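Local coordinates for protein fumarylacetoacetate hydrolase (Burkholderia xenovorans, PDB 5TI1) that probably hydrolyses fumarylacetoacetate to fumarate and acetoacetate, the last step of phenylalanine and tyrosine breakdown, with the help of a bound magnesium ion, at residues 164-168 and 169-173; 264-267 and 268-272. All coordinates share one frame; numbering follows the deposited sequence.

Contact 1: 164-168 and 169-173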
# COMPACT_ATOMS: atom_id res chain seq x y z
N VAL B 164 6.22 24.59 6.87
CA VAL B 164 5.63 24.39 5.55
C VAL B 164 4.40 25.26 5.38
O VAL B 164 4.25 25.96 4.37
CB VAL B 164 5.30 22.90 5.34
CG1 VAL B 164 4.41 22.72 4.13
CG2 VAL B 164 6.58 22.10 5.20
N GLY B 165 3.49 25.23 6.36
CA GLY B 165 2.29 26.03 6.27
C GLY B 165 2.56 27.51 6.19
O GLY B 165 1.82 28.25 5.53
N SER B 166 3.63 27.98 6.84
CA SER B 166 3.97 29.40 6.77
C SER B 166 4.29 29.81 5.34
O SER B 166 3.95 30.92 4.91
CB SER B 166 5.15 29.72 7.69
OG SER B 166 4.75 29.68 9.05
N MET B 167 4.95 28.94 4.57
CA MET B 167 5.27 29.29 3.19
C MET B 167 4.02 29.23 2.32
O MET B 167 3.86 30.04 1.40
CB MET B 167 6.34 28.36 2.64
CG MET B 167 7.55 28.21 3.53
SD MET B 167 8.76 27.10 2.79
CE MET B 167 9.57 26.45 4.25
N PHE B 168 3.13 28.28 2.59
CA PHE B 168 1.93 28.14 1.79
C PHE B 168 0.91 29.22 2.12
O PHE B 168 0.16 29.66 1.24
CB PHE B 168 1.31 26.76 2.01
CG PHE B 168 0.97 26.06 0.73
CD1 PHE B 168 -0.04 26.54 -0.08
CD2 PHE B 168 1.68 24.94 0.34
CE1 PHE B 168 -0.35 25.90 -1.26
CE2 PHE B 168 1.38 24.30 -0.84
CZ PHE B 168 0.36 24.77 -1.65
N ARG B 169 0.86 29.65 3.38
CA ARG B 169 -0.01 30.74 3.81
C ARG B 169 0.84 31.80 4.49
O ARG B 169 1.52 32.58 3.82
CB ARG B 169 -1.12 30.20 4.72
CG ARG B 169 -2.01 29.17 4.00
CD ARG B 169 -2.93 28.39 4.92
NE ARG B 169 -2.24 27.35 5.70
CZ ARG B 169 -1.92 26.15 5.23
NH1 ARG B 169 -2.20 25.81 3.98
NH2 ARG B 169 -1.30 25.28 6.02
N ASP B 170 0.83 31.84 5.82
CA ASP B 170 1.70 32.72 6.58
C ASP B 170 1.79 32.16 7.99
O ASP B 170 1.03 31.25 8.35
CB ASP B 170 1.19 34.17 6.57
CG ASP B 170 -0.27 34.30 7.00
OD1 ASP B 170 -0.89 33.29 7.38
OD2 ASP B 170 -0.79 35.44 6.94
N PRO B 171 2.74 32.64 8.81
CA PRO B 171 2.81 32.19 10.21
C PRO B 171 1.47 32.16 10.94
O PRO B 171 1.18 31.17 11.63
CB PRO B 171 3.77 33.19 10.83
CG PRO B 171 4.72 33.51 9.71
CD PRO B 171 3.92 33.46 8.44
N LYS B 172 0.65 33.20 10.81
CA LYS B 172 -0.61 33.26 11.56
C LYS B 172 -1.56 32.14 11.14
O LYS B 172 -2.28 31.59 11.98
CB LYS B 172 -1.28 34.62 11.37
N ASN B 173 -1.58 31.79 9.86
CA ASN B 173 -2.44 30.74 9.35
C ASN B 173 -1.65 29.50 8.93
O ASN B 173 -2.01 28.82 7.97
CB ASN B 173 -3.28 31.23 8.17
CG ASN B 173 -4.09 32.45 8.51
OD1 ASN B 173 -5.23 32.35 8.96
ND2 ASN B 173 -3.51 33.63 8.30
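D170, whose CA leans on the carbonyl oxygen of S166 in a CA-H...O contact, offers one carboxylate oxygen to two N-H groups of N173. N173 ND2 meets the syn lone pair of D170 OD1 at 2.8 Å, with that oxygen in the plane of the N173 amide, while the backbone N of N173 reaches the same OD1 from above the carboxylate plane at 3.0 Å. Aspartate suits this place because its short arm can reach forward across the turn to the backbone N three residues on, and the two bonds hold the carboxylate in a fixed rotation.

The turn begins where helix 158-168 ends. The backbone N of R169 donates to G165 O at 2.7 Å, the closing i to i+4 bond, before R169 leaves helical geometry. Its side chain then doubles back: the bend at chi3 (-76°) brings the guanidinium beside the last helical turn, with G165 O above one face, offset toward the rim. There R169 NH2 comes within 3.7 Å of G165 CA, an approach eased by a residue with no side chain. R169 NE donates to N173 O at 2.7 Å, almost along the C=O axis and in the guanidinium plane, and NH2 binds A174 O. Two backbone carbonyls thus steady the planar cation.

On another side of the turn, S166 OG lies 3.4 Å from P171 CA, with the proline ring packed beside it. That hydroxyl, whose chi1 of -72° sets it next to the backbone N, is hydrogen-bonded to T162 O one turn back, a common way for a helical serine to satisfy its polar end.

The whole is a helix C-terminus running into an Asx motif, and it orients R169, a probable substrate-binding residue of the FAH-family active site.

Contact 2: 264-267 and 268-272; sequences RDIQ and QWEYV
Backbone bonds join Q268 to R264, E270 to both I266 and Q267, and Y271 to Q267. Q268 N donates to R264 O at 3.0 Å, a sound helical bond. The bonds that follow are weaker: E270 N is shared weakly between I266 O and Q267 O, each at 3.3 Å, and Y271 N also reaches Q267 O only weakly.

Close packing centres on that same Q267 O. It sits at the edge of the Y271 ring, near its plane, 3.1 Å from CD1; the chi1 of 84° swings the tyrosine back toward the helix. E270 CG lies 3.4 Å from I266 O, and its chain extends onward to carry a buried carboxylate, which accepts from the backbone N atoms of F277, N278 and A279.

Charge pairing serves R264: its long chain takes the guanidinium to D224 and to the magnesium ligand E226, so it probably helps position that acid. Q267, extended with CG anti to its backbone N (chi1 -178°), carries its amide away from the helix axis and touches K280.

Helix 264-270 and the residues after it thus link to the metal site through R264 and E226, and present Q267 and Y271 to the probable substrate pocket of an FAH-family active site.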
# COMPACT_ATOMS: atom_id res chain seq x y z
N ARG B 264 9.30 18.03 -4.79
CA ARG B 264 8.32 18.99 -4.31
C ARG B 264 7.64 19.75 -5.43
O ARG B 264 6.48 20.13 -5.28
CB ARG B 264 8.96 19.97 -3.33
CG ARG B 264 9.59 19.25 -2.18
CD ARG B 264 9.67 20.10 -0.95
NE ARG B 264 10.16 19.27 0.14
CZ ARG B 264 9.40 18.47 0.87
NH1 ARG B 264 8.09 18.38 0.63
NH2 ARG B 264 9.95 17.74 1.83
N ASP B 265 8.34 20.00 -6.54
CA ASP B 265 7.68 20.66 -7.66
C ASP B 265 6.68 19.73 -8.33
O ASP B 265 5.60 20.17 -8.73
CB ASP B 265 8.71 21.20 -8.67
CG ASP B 265 9.79 20.19 -9.05
OD1 ASP B 265 9.85 19.09 -8.47
OD2 ASP B 265 10.60 20.51 -9.94
N ILE B 266 7.01 18.44 -8.45
CA ILE B 266 6.03 17.46 -8.90
C ILE B 266 4.84 17.43 -7.94
O ILE B 266 3.68 17.29 -8.35
CB ILE B 266 6.68 16.07 -9.05
CG1 ILE B 266 7.71 16.09 -10.19
CG2 ILE B 266 5.65 14.99 -9.31
CD1 ILE B 266 8.37 14.74 -10.44
N GLN B 267 5.11 17.60 -6.64
CA GLN B 267 4.04 17.49 -5.65
C GLN B 267 3.06 18.65 -5.77
O GLN B 267 1.84 18.45 -5.74
CB GLN B 267 4.61 17.43 -4.23
CG GLN B 267 3.53 17.26 -3.15
CD GLN B 267 4.08 17.24 -1.72
OE1 GLN B 267 4.62 16.23 -1.27
NE2 GLN B 267 3.93 18.35 -1.01
N GLN B 268 3.59 19.87 -5.90
CA GLN B 268 2.75 21.06 -5.96
C GLN B 268 1.70 20.95 -7.05
O GLN B 268 0.54 21.35 -6.85
CB GLN B 268 3.63 22.29 -6.20
CG GLN B 268 3.16 23.53 -5.48
CD GLN B 268 3.36 23.43 -3.98
OE1 GLN B 268 2.53 22.87 -3.27
NE2 GLN B 268 4.48 23.97 -3.49
N TRP B 269 2.07 20.40 -8.21
CA TRP B 269 1.17 20.38 -9.35
C TRP B 269 0.15 19.25 -9.29
O TRP B 269 -0.97 19.41 -9.79
CB TRP B 269 2.00 20.29 -10.64
CG TRP B 269 1.23 20.04 -11.90
CD1 TRP B 269 1.39 18.99 -12.76
CD2 TRP B 269 0.18 20.86 -12.45
NE1 TRP B 269 0.52 19.11 -13.82
CE2 TRP B 269 -0.23 20.24 -13.65
CE3 TRP B 269 -0.43 22.05 -12.05
CZ2 TRP B 269 -1.25 20.77 -14.45
CZ3 TRP B 269 -1.44 22.58 -12.85
CH2 TRP B 269 -1.84 21.93 -14.04
N GLU B 270 0.49 18.11 -8.68
CA GLU B 270 -0.38 16.94 -8.74
C GLU B 270 -1.33 16.80 -7.56
O GLU B 270 -2.33 16.08 -7.69
CB GLU B 270 0.46 15.66 -8.80
CG GLU B 270 1.10 15.33 -7.46
CD GLU B 270 1.93 14.07 -7.45
OE1 GLU B 270 1.89 13.31 -8.44
OE2 GLU B 270 2.64 13.86 -6.44
N TYR B 271 -1.07 17.44 -6.41
CA TYR B 271 -1.56 16.90 -5.14
C TYR B 271 -2.99 17.30 -4.78
O TYR B 271 -3.56 16.67 -3.89
CB TYR B 271 -0.62 17.29 -4.00
CG TYR B 271 -0.86 18.65 -3.40
CD1 TYR B 271 -0.31 19.79 -3.96
CD2 TYR B 271 -1.63 18.79 -2.24
CE1 TYR B 271 -0.52 21.04 -3.40
CE2 TYR B 271 -1.85 20.03 -1.67
CZ TYR B 271 -1.29 21.15 -2.25
OH TYR B 271 -1.52 22.38 -1.68
N VAL B 272 -3.57 18.31 -5.41
CA VAL B 272 -4.96 18.66 -5.10
C VAL B 272 -5.89 17.89 -6.03
O VAL B 272 -5.73 17.97 -7.26
CB VAL B 272 -5.20 20.17 -5.20
CG1 VAL B 272 -6.65 20.50 -4.87
CG2 VAL B 272 -4.26 20.92 -4.25

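In the fold
Following the chain, strand 151-154, which brings the magnesium ligand D153, leads into helix 158-168, and contact 1 closes the turn at its end. The chain then runs through strands 223-233 and 252-263, which bring E226, E228 and D260 to the metal, before helix 264-270 and contact 2. The two are in series, neither nested nor crossing, with centres about 17 Å apart. They meet through F168: its CE2 lies 3.0 Å from Q268 OE1, and its CZ packs on Y271 OH. The F168 ring thus joins the two helical regions, consistent with R169, Q267 and Y271 lining a common substrate site.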